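PDB 5UR2: bifunctional protein PutA, which probably oxidises proline to glutamate in two steps, with an FAD-dependent proline dehydrogenase and an NAD-dependent L-glutamate gamma-semialdehyde dehydrogenase on one chain. Local coordinates for residues Val634-Ala639 / Lys709-Ile714; Arg742-Met747 / Lys962-Pro967; Ile807-Ala812 / Gly854-Pro859. One frame throughout, in Å; residues are numbered along the deposited sequence.

Contact 1 (Val634-Ala639 / Lys709-Ile714); sequences VTAVIA and KYTTTI
Thr-635 and Ala-636 pair in parallel with Thr-713 and Ile-714, joining strand 623-638 to strand 711-717 inside the aldehyde dehydrogenase part of the chain. The bonds are those of the backbone. Ala-636 N donates to Thr-713 O at 2.9 Å, and Thr-712 N donates to Val-634 O at 3.0 Å with an N-H...O angle of 162°. Thr-713 O also takes a CA-H...O contact from Thr-635 CA, 3.4 Å away, and beyond it Ile-714 CA is equally close to Ala-636 O. Thr-712 OG1 sits between its own backbone N and carbonyl carbon (chi1 61°), which brings it within 3.2 Å of Val-634 O. Parallel pairing with a long excursion between the strands is what a Rossmann-type sheet shows, consistent with the dinucleotide-binding fold of aldehyde dehydrogenases; here the intervening 69 residues include helices 646-657, 671-684 and 698-707. On one face of the sheet Thr-635 and Thr-713 lie side by side and point the same way, Thr-635 OG1 standing 3.8 Å from Thr-713 CB. Thr-635 OG1 is buried without a polar partner in the model, whereas Thr-713 OG1 is bonded to Arg-632. On the face of Ala-636 and Ile-714 the contacts are between carbons: Ala-636 CB lies loosely beside Ile-714 CG1, and helix 698-707 packs there through Ile-705 and Val-706. The Thr-711 methyl, CG2, comes within 3.8 Å of Ala-636 CB, while its hydroxyl is bonded to Ile-705 O. Beside Val-634 a water takes its N-H and donates to Tyr-710 O, bridging two backbone groups that do not bond directly.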
loop_
_atom_site.group_PDB
_atom_site.type_symbol
_atom_site.label_atom_id
_atom_site.label_comp_id
_atom_site.label_asym_id
_atom_site.label_seq_id
_atom_site.Cartn_x
_atom_site.Cartn_y
_atom_site.Cartn_z
ATOM N N VAL B 634 -19.239 -9.245 11.918
ATOM C CA VAL B 634 -20.436 -8.438 11.709
ATOM C C VAL B 634 -20.086 -6.967 11.881
ATOM O O VAL B 634 -19.467 -6.575 12.880
ATOM C CB VAL B 634 -21.561 -8.854 12.670
ATOM C CG1 VAL B 634 -22.727 -7.890 12.541
ATOM C CG2 VAL B 634 -22.043 -10.299 12.372
ATOM N N THR B 635 -20.479 -6.147 10.906
ATOM C CA THR B 635 -20.192 -4.718 10.924
ATOM C C THR B 635 -21.474 -3.937 11.140
ATOM O O THR B 635 -22.427 -4.094 10.377
ATOM C CB THR B 635 -19.523 -4.288 9.619
ATOM O OG1 THR B 635 -18.255 -4.943 9.526
ATOM C CG2 THR B 635 -19.323 -2.772 9.568
ATOM N N ALA B 636 -21.481 -3.081 12.156
ATOM C CA ALA B 636 -22.598 -2.183 12.411
ATOM C C ALA B 636 -22.362 -0.889 11.647
ATOM O O ALA B 636 -21.312 -0.265 11.800
ATOM C CB ALA B 636 -22.740 -1.906 13.906
ATOM N N VAL B 637 -23.329 -0.500 10.817
ATOM C CA VAL B 637 -23.241 0.697 9.985
ATOM C C VAL B 637 -24.306 1.690 10.455
ATOM O O VAL B 637 -25.513 1.420 10.364
ATOM C CB VAL B 637 -23.411 0.352 8.499
ATOM C CG1 VAL B 637 -23.574 1.619 7.667
ATOM C CG2 VAL B 637 -22.203 -0.462 8.020
ATOM N N ILE B 638 -23.861 2.832 10.953
ATOM C CA ILE B 638 -24.736 3.875 11.477
ATOM C C ILE B 638 -24.463 5.128 10.650
ATOM O O ILE B 638 -23.452 5.818 10.844
ATOM C CB ILE B 638 -24.519 4.096 12.978
ATOM C CG1 ILE B 638 -24.746 2.764 13.695
ATOM C CG2 ILE B 638 -25.430 5.202 13.557
ATOM C CD1 ILE B 638 -24.888 2.903 15.183
ATOM N N ALA B 639 -25.371 5.419 9.710
ATOM C CA ALA B 639 -25.103 6.341 8.622
ATOM C C ALA B 639 -25.883 7.638 8.799
ATOM O O ALA B 639 -26.946 7.655 9.423
ATOM C CB ALA B 639 -25.461 5.720 7.263
ATOM N N LYS B 709 -22.315 -8.232 21.379
ATOM C CA LYS B 709 -21.068 -8.984 21.480
ATOM C C LYS B 709 -20.561 -9.476 20.124
ATOM O O LYS B 709 -19.363 -9.728 19.988
ATOM C CB LYS B 709 -21.244 -10.180 22.430
ATOM C CG LYS B 709 -22.213 -11.226 21.893
ATOM C CD LYS B 709 -22.448 -12.380 22.861
ATOM C CE LYS B 709 -23.416 -13.380 22.237
ATOM N NZ LYS B 709 -23.923 -14.375 23.217
ATOM N N TYR B 710 -21.430 -9.613 19.119
ATOM C CA TYR B 710 -20.958 -10.069 17.821
ATOM C C TYR B 710 -20.382 -8.942 16.976
ATOM O O TYR B 710 -19.654 -9.219 16.022
ATOM C CB TYR B 710 -22.085 -10.709 17.010
ATOM C CG TYR B 710 -22.620 -12.031 17.499
ATOM C CD1 TYR B 710 -21.907 -12.828 18.386
ATOM C CD2 TYR B 710 -23.855 -12.486 17.051
ATOM C CE1 TYR B 710 -22.432 -14.049 18.822
ATOM C CE2 TYR B 710 -24.379 -13.685 17.475
ATOM C CZ TYR B 710 -23.677 -14.464 18.353
ATOM O OH TYR B 710 -24.240 -15.657 18.738
ATOM N N THR B 711 -20.708 -7.692 17.280
ATOM C CA THR B 711 -20.256 -6.571 16.463
ATOM C C THR B 711 -18.749 -6.381 16.602
ATOM O O THR B 711 -18.254 -6.100 17.695
ATOM C CB THR B 711 -20.989 -5.300 16.877
ATOM O OG1 THR B 711 -22.389 -5.478 16.654
ATOM C CG2 THR B 711 -20.484 -4.103 16.087
ATOM N N THR B 712 -18.021 -6.521 15.497
ATOM C CA THR B 712 -16.574 -6.360 15.498
ATOM C C THR B 712 -16.131 -4.978 15.056
ATOM O O THR B 712 -15.110 -4.480 15.531
ATOM C CB THR B 712 -15.922 -7.393 14.575
ATOM O OG1 THR B 712 -16.393 -7.206 13.236
ATOM C CG2 THR B 712 -16.304 -8.785 15.027
ATOM N N THR B 713 -16.890 -4.350 14.171
ATOM C CA THR B 713 -16.514 -3.096 13.556
ATOM C C THR B 713 -17.730 -2.185 13.534
ATOM O O THR B 713 -18.836 -2.631 13.204
ATOM C CB THR B 713 -15.995 -3.373 12.137
ATOM O OG1 THR B 713 -14.956 -4.355 12.226
ATOM C CG2 THR B 713 -15.483 -2.107 11.453
ATOM N N ILE B 714 -17.533 -0.919 13.898
ATOM C CA ILE B 714 -18.604 0.080 13.885
ATOM C C ILE B 714 -18.187 1.214 12.958
ATOM O O ILE B 714 -17.161 1.862 13.195
ATOM C CB ILE B 714 -18.899 0.615 15.298
ATOM C CG1 ILE B 714 -19.326 -0.539 16.222
ATOM C CG2 ILE B 714 -19.962 1.689 15.226
ATOM C CD1 ILE B 714 -19.148 -0.243 17.727
HETATM O O HOH W 1 -18.997 -11.083 14.254
#

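Contact 2 (Arg742-Met747 / Lys962-Pro967)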
loop_
_atom_site.group_PDB
_atom_site.type_symbol
_atom_site.label_atom_id
_atom_site.label_comp_id
_atom_site.label_asym_id
_atom_site.label_seq_id
_atom_site.Cartn_x
_atom_site.Cartn_y
_atom_site.Cartn_z
ATOM N N ARG B 742 -13.517 -2.231 16.599
ATOM C CA ARG B 742 -12.905 -1.142 15.863
ATOM C C ARG B 742 -13.975 -0.140 15.468
ATOM O O ARG B 742 -15.018 -0.526 14.924
ATOM C CB ARG B 742 -12.183 -1.635 14.620
ATOM C CG ARG B 742 -11.760 -0.457 13.731
ATOM C CD ARG B 742 -10.826 -0.880 12.643
ATOM N NE ARG B 742 -9.548 -1.304 13.195
ATOM C CZ ARG B 742 -8.783 -2.239 12.644
ATOM N NH1 ARG B 742 -9.173 -2.854 11.514
ATOM N NH2 ARG B 742 -7.635 -2.564 13.231
ATOM N N CYS B 743 -13.706 1.142 15.727
ATOM C CA CYS B 743 -14.593 2.236 15.336
ATOM C C CYS B 743 -14.005 2.983 14.147
ATOM O O CYS B 743 -12.830 3.354 14.167
ATOM C CB CYS B 743 -14.805 3.213 16.485
ATOM S SG CYS B 743 -15.691 2.507 17.872
ATOM N N ILE B 744 -14.816 3.185 13.114
ATOM C CA ILE B 744 -14.462 4.007 11.967
ATOM C C ILE B 744 -15.397 5.212 12.005
ATOM O O ILE B 744 -16.570 5.093 11.638
ATOM C CB ILE B 744 -14.579 3.220 10.655
ATOM C CG1 ILE B 744 -13.787 1.914 10.761
ATOM C CG2 ILE B 744 -14.071 4.056 9.471
ATOM C CD1 ILE B 744 -14.051 0.910 9.627
ATOM N N ILE B 745 -14.884 6.378 12.432
ATOM C CA ILE B 745 -15.709 7.493 12.905
ATOM C C ILE B 745 -15.378 8.776 12.141
ATOM O O ILE B 745 -14.208 9.157 12.046
ATOM C CB ILE B 745 -15.494 7.749 14.408
ATOM C CG1 ILE B 745 -15.784 6.505 15.238
ATOM C CG2 ILE B 745 -16.377 8.896 14.868
ATOM C CD1 ILE B 745 -17.223 6.151 15.297
ATOM N N GLU B 746 -16.409 9.476 11.660
ATOM C CA GLU B 746 -16.294 10.832 11.119
ATOM C C GLU B 746 -17.276 11.733 11.870
ATOM O O GLU B 746 -18.458 11.394 11.978
ATOM C CB GLU B 746 -16.578 10.826 9.610
ATOM C CG GLU B 746 -16.495 12.194 8.912
ATOM C CD GLU B 746 -17.114 12.193 7.503
ATOM O OE1 GLU B 746 -17.062 11.163 6.773
ATOM O OE2 GLU B 746 -17.696 13.232 7.137
ATOM N N MET B 747 -16.795 12.876 12.403
ATOM C CA MET B 747 -17.578 13.654 13.369
ATOM C C MET B 747 -17.729 15.152 13.075
ATOM O O MET B 747 -18.179 15.897 13.956
ATOM C CB MET B 747 -16.983 13.504 14.768
ATOM C CG MET B 747 -17.339 12.208 15.447
ATOM S SD MET B 747 -16.486 12.125 17.003
ATOM C CE MET B 747 -14.792 12.113 16.444
ATOM N N LYS B 962 -8.883 -1.377 4.248
ATOM C CA LYS B 962 -8.151 -2.180 5.229
ATOM C C LYS B 962 -8.691 -2.031 6.649
ATOM O O LYS B 962 -8.496 -2.936 7.478
ATOM C CB LYS B 962 -6.667 -1.805 5.208
ATOM C CG LYS B 962 -5.959 -2.145 3.882
ATOM C CD LYS B 962 -4.544 -1.601 3.896
ATOM C CE LYS B 962 -3.815 -1.934 2.629
ATOM N NZ LYS B 962 -2.381 -1.556 2.716
ATOM N N GLN B 963 -9.352 -0.916 6.957
ATOM C CA GLN B 963 -9.952 -0.738 8.282
ATOM C C GLN B 963 -11.035 -1.775 8.565
ATOM O O GLN B 963 -11.370 -2.010 9.733
ATOM C CB GLN B 963 -10.548 0.666 8.401
ATOM C CG GLN B 963 -9.531 1.800 8.477
ATOM C CD GLN B 963 -8.880 1.878 9.841
ATOM O OE1 GLN B 963 -7.854 1.248 10.087
ATOM N NE2 GLN B 963 -9.515 2.605 10.759
ATOM N N TYR B 964 -11.619 -2.357 7.520
ATOM C CA TYR B 964 -12.635 -3.389 7.647
ATOM C C TYR B 964 -12.041 -4.793 7.642
ATOM O O TYR B 964 -12.798 -5.764 7.566
ATOM C CB TYR B 964 -13.662 -3.256 6.510
ATOM C CG TYR B 964 -14.460 -1.972 6.592
ATOM C CD1 TYR B 964 -13.986 -0.789 6.028
ATOM C CD2 TYR B 964 -15.678 -1.945 7.255
ATOM C CE1 TYR B 964 -14.724 0.393 6.115
ATOM C CE2 TYR B 964 -16.422 -0.792 7.339
ATOM C CZ TYR B 964 -15.947 0.374 6.770
ATOM O OH TYR B 964 -16.720 1.505 6.891
ATOM N N MET B 965 -10.715 -4.914 7.754
ATOM C CA MET B 965 -10.021 -6.188 7.620
ATOM C C MET B 965 -8.968 -6.299 8.714
ATOM O O MET B 965 -8.723 -5.349 9.463
ATOM C CB MET B 965 -9.399 -6.341 6.211
ATOM C CG MET B 965 -10.460 -6.335 5.125
ATOM S SD MET B 965 -9.878 -6.703 3.449
ATOM C CE MET B 965 -8.629 -5.453 3.247
ATOM N N GLU B 966 -8.391 -7.499 8.841
ATOM C CA GLU B 966 -7.236 -7.792 9.670
ATOM C C GLU B 966 -6.079 -8.231 8.787
ATOM O O GLU B 966 -6.265 -9.063 7.890
ATOM C CB GLU B 966 -7.512 -8.909 10.706
ATOM C CG GLU B 966 -8.420 -8.535 11.857
ATOM C CD GLU B 966 -7.786 -7.549 12.783
ATOM O OE1 GLU B 966 -6.543 -7.630 12.976
ATOM O OE2 GLU B 966 -8.526 -6.684 13.313
ATOM N N PRO B 967 -4.880 -7.719 9.029
ATOM C CA PRO B 967 -3.705 -8.247 8.329
ATOM C C PRO B 967 -3.322 -9.596 8.908
ATOM O O PRO B 967 -3.504 -9.852 10.102
ATOM C CB PRO B 967 -2.624 -7.205 8.631
ATOM C CG PRO B 967 -3.003 -6.733 10.054
ATOM C CD PRO B 967 -4.519 -6.734 10.079
#
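The Arg-742 guanidinium has Gln-963 OE1 over one face, offset toward the rim, and at its edge, in plane, the backbone oxygens of Gln-963 and Met-965. The Tyr-964 ring carries Ile-744 CD1 over one face, a CH-pi contact 3.6 Å from the centroid. The same methyl reaches Gln-963 CB at 3.7 Å, while Tyr-964 OH is bonded to Tyr-960. Arg-742 NH1 donates to both carbonyls. Its bond to Gln-963 O is 3.0 Å long with an N-H...O angle of 161°, and the donor stands above that carbonyl plane; the bond to Met-965 O is longer, 3.3 Å, and more bent, but nearly follows the C=O axis. CG of Arg-742 is anti to the backbone N (chi1 170°), and a bend at chi3 turns NE out of the extended line. The Arg-742 and Gln-963 side chains cross at about a right angle, yet the amide and guanidinium planes are only 16° apart. Glu-966 OE2, 4.2 Å from Arg-742 NH2, lies well out of the guanidinium plane, where no N-H points at it; its salt bridge is to Arg-632. The arginine thus grips two carbonyls where the chain enters strand 965-973. That strand's antiparallel pairing with 623-638 is consistent with the oligomerisation beta-flap of aldehyde dehydrogenases, and the second subunit lies alongside, its Ile-951 on Arg-742 and its Asp-959 salt-bridged to Lys-962.

Contact 3 (Ile807-Ala812 / Gly854-Pro859)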
loop_
_atom_site.group_PDB
_atom_site.type_symbol
_atom_site.label_atom_id
_atom_site.label_comp_id
_atom_site.label_asym_id
_atom_site.label_seq_id
_atom_site.Cartn_x
_atom_site.Cartn_y
_atom_site.Cartn_z
ATOM N N ILE B 807 -28.628 34.575 -4.540
ATOM C CA ILE B 807 -28.946 33.157 -4.699
ATOM C C ILE B 807 -30.364 32.894 -4.213
ATOM O O ILE B 807 -30.864 33.545 -3.291
ATOM C CB ILE B 807 -27.927 32.242 -3.991
ATOM C CG1 ILE B 807 -27.955 32.445 -2.486
ATOM C CG2 ILE B 807 -26.524 32.497 -4.551
ATOM C CD1 ILE B 807 -27.055 31.479 -1.758
ATOM N N GLU B 808 -31.019 31.929 -4.850
ATOM C CA GLU B 808 -32.441 31.689 -4.652
ATOM C C GLU B 808 -32.674 30.480 -3.749
ATOM O O GLU B 808 -31.990 29.460 -3.865
ATOM C CB GLU B 808 -33.140 31.487 -5.999
ATOM C CG GLU B 808 -32.913 32.633 -6.979
ATOM C CD GLU B 808 -33.835 32.579 -8.185
ATOM O OE1 GLU B 808 -35.061 32.376 -8.004
ATOM O OE2 GLU B 808 -33.323 32.716 -9.316
ATOM N N ILE B 809 -33.653 30.600 -2.860
ATOM C CA ILE B 809 -34.027 29.545 -1.922
ATOM C C ILE B 809 -35.411 29.044 -2.323
ATOM O O ILE B 809 -36.364 29.828 -2.381
ATOM C CB ILE B 809 -34.025 30.058 -0.473
ATOM C CG1 ILE B 809 -32.670 30.670 -0.103
ATOM C CG2 ILE B 809 -34.402 28.956 0.495
ATOM C CD1 ILE B 809 -32.612 32.185 -0.267
ATOM N N HIS B 810 -35.527 27.756 -2.614
ATOM C CA HIS B 810 -36.785 27.184 -3.066
ATOM C C HIS B 810 -36.935 25.773 -2.531
ATOM O O HIS B 810 -35.945 25.140 -2.138
ATOM C CB HIS B 810 -36.878 27.125 -4.598
ATOM C CG HIS B 810 -36.894 28.457 -5.259
ATOM N ND1 HIS B 810 -37.953 29.333 -5.142
ATOM C CD2 HIS B 810 -36.002 29.048 -6.088
ATOM C CE1 HIS B 810 -37.698 30.420 -5.848
ATOM N NE2 HIS B 810 -36.520 30.274 -6.432
ATOM N N PRO B 811 -38.158 25.228 -2.549
ATOM C CA PRO B 811 -38.320 23.783 -2.410
ATOM C C PRO B 811 -37.355 23.066 -3.338
ATOM O O PRO B 811 -37.078 23.524 -4.450
ATOM C CB PRO B 811 -39.775 23.545 -2.822
ATOM C CG PRO B 811 -40.476 24.815 -2.458
ATOM C CD PRO B 811 -39.455 25.917 -2.708
ATOM N N ALA B 812 -36.810 21.953 -2.849
ATOM C CA ALA B 812 -35.759 21.266 -3.592
ATOM C C ALA B 812 -36.271 20.762 -4.938
ATOM O O ALA B 812 -35.505 20.654 -5.900
ATOM C CB ALA B 812 -35.194 20.120 -2.741
ATOM N N GLY B 854 -41.978 25.049 4.700
ATOM C CA GLY B 854 -40.964 24.060 5.004
ATOM C C GLY B 854 -39.865 24.629 5.880
ATOM O O GLY B 854 -39.970 25.740 6.403
ATOM N N PHE B 855 -38.797 23.851 6.038
ATOM C CA PHE B 855 -37.739 24.192 6.998
ATOM C C PHE B 855 -36.662 25.062 6.346
ATOM O O PHE B 855 -35.467 24.747 6.323
ATOM C CB PHE B 855 -37.149 22.917 7.602
ATOM C CG PHE B 855 -38.186 21.995 8.198
ATOM C CD1 PHE B 855 -39.146 22.491 9.057
ATOM C CD2 PHE B 855 -38.214 20.649 7.880
ATOM C CE1 PHE B 855 -40.126 21.658 9.612
ATOM C CE2 PHE B 855 -39.179 19.808 8.426
ATOM C CZ PHE B 855 -40.137 20.315 9.294
ATOM N N PHE B 856 -37.104 26.203 5.833
ATOM C CA PHE B 856 -36.226 27.084 5.071
ATOM C C PHE B 856 -35.520 28.010 6.049
ATOM O O PHE B 856 -36.079 29.021 6.477
ATOM C CB PHE B 856 -37.021 27.845 4.011
ATOM C CG PHE B 856 -37.649 26.941 2.984
ATOM C CD1 PHE B 856 -36.896 26.425 1.936
ATOM C CD2 PHE B 856 -38.980 26.556 3.105
ATOM C CE1 PHE B 856 -37.462 25.572 1.013
ATOM C CE2 PHE B 856 -39.554 25.701 2.181
ATOM C CZ PHE B 856 -38.788 25.207 1.126
ATOM N N ALA B 857 -34.316 27.636 6.444
ATOM C CA ALA B 857 -33.489 28.542 7.237
ATOM C C ALA B 857 -32.747 29.509 6.304
ATOM O O ALA B 857 -32.329 29.115 5.214
ATOM C CB ALA B 857 -32.493 27.760 8.111
ATOM N N PRO B 858 -32.595 30.775 6.685
ATOM C CA PRO B 858 -32.032 31.769 5.764
ATOM C C PRO B 858 -30.518 31.703 5.719
ATOM O O PRO B 858 -29.863 31.479 6.746
ATOM C CB PRO B 858 -32.495 33.100 6.366
ATOM C CG PRO B 858 -32.548 32.816 7.848
ATOM C CD PRO B 858 -32.994 31.372 7.973
ATOM N N PRO B 859 -29.915 31.937 4.555
ATOM C CA PRO B 859 -28.459 32.102 4.515
ATOM C C PRO B 859 -28.090 33.395 5.230
ATOM O O PRO B 859 -28.642 34.458 4.934
ATOM C CB PRO B 859 -28.148 32.170 3.016
ATOM C CG PRO B 859 -29.406 32.765 2.420
ATOM C CD PRO B 859 -30.548 32.223 3.255
#
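Apolar packing carries this meeting of two loops, in which Phe-856 lies against Ile-809, His-810 and Pro-811 and no hydrogen bond crosses. Ile-809 sends out both branches: CG2 meets Phe-856 CD1 at 3.8 Å as the two side chains slide past each other in opposite directions, and a chi2 of 96°, off the staggered values, places CD1 tip to tip with Pro-859 CD at 4.1 Å. The Pro-811 ring crosses Phe-856 at about a right angle, with CD 4.0 Å from Phe-856 CZ. Backbone atoms meet the same ring: His-810 O lies near its plane, at the edge, 3.5 Å from CE1. The clearest side-chain bond lies within 807-812, away from Phe-856. His-810 NE2 donates to Glu-808 OE1 at 3.0 Å in an almost straight bond of 172°, in the plane of the imidazole but from above the carboxylate plane, and Glu-808 OE2 forms a salt bridge to Lys-816. Ile-807 and Glu-808 also touch Gln-205 and Tyr-203 of the proline dehydrogenase part. The loop after helix 790-806 is thus joined to the one leading into strand 860-863 by apolar contact. With the charges paired apart from it, the junction should depend little on ionisation.

Overall arrangement
All three contacts belong to the aldehyde dehydrogenase part. Contacts 1 and 2, with centres about 10 Å apart, share one mixed sheet: strand 711-717 pairs in parallel with strand 742-746, and strand 623-638 runs antiparallel to strand 965-973. Ile-714 probably exchanges backbone hydrogen bonds with Arg-742 and Ile-744, so the two form one continuous part of the sheet, with the second subunit touching contact 2. Contact 1 closes before contact 2 opens, whereas contact 3 falls within the long span between 742-747 and 962-967. It is separate loop packing beside a second mixed sheet, its centre about 36 and 37 Å from those of contacts 1 and 2 and its nearest atoms about 17 and 19 Å away.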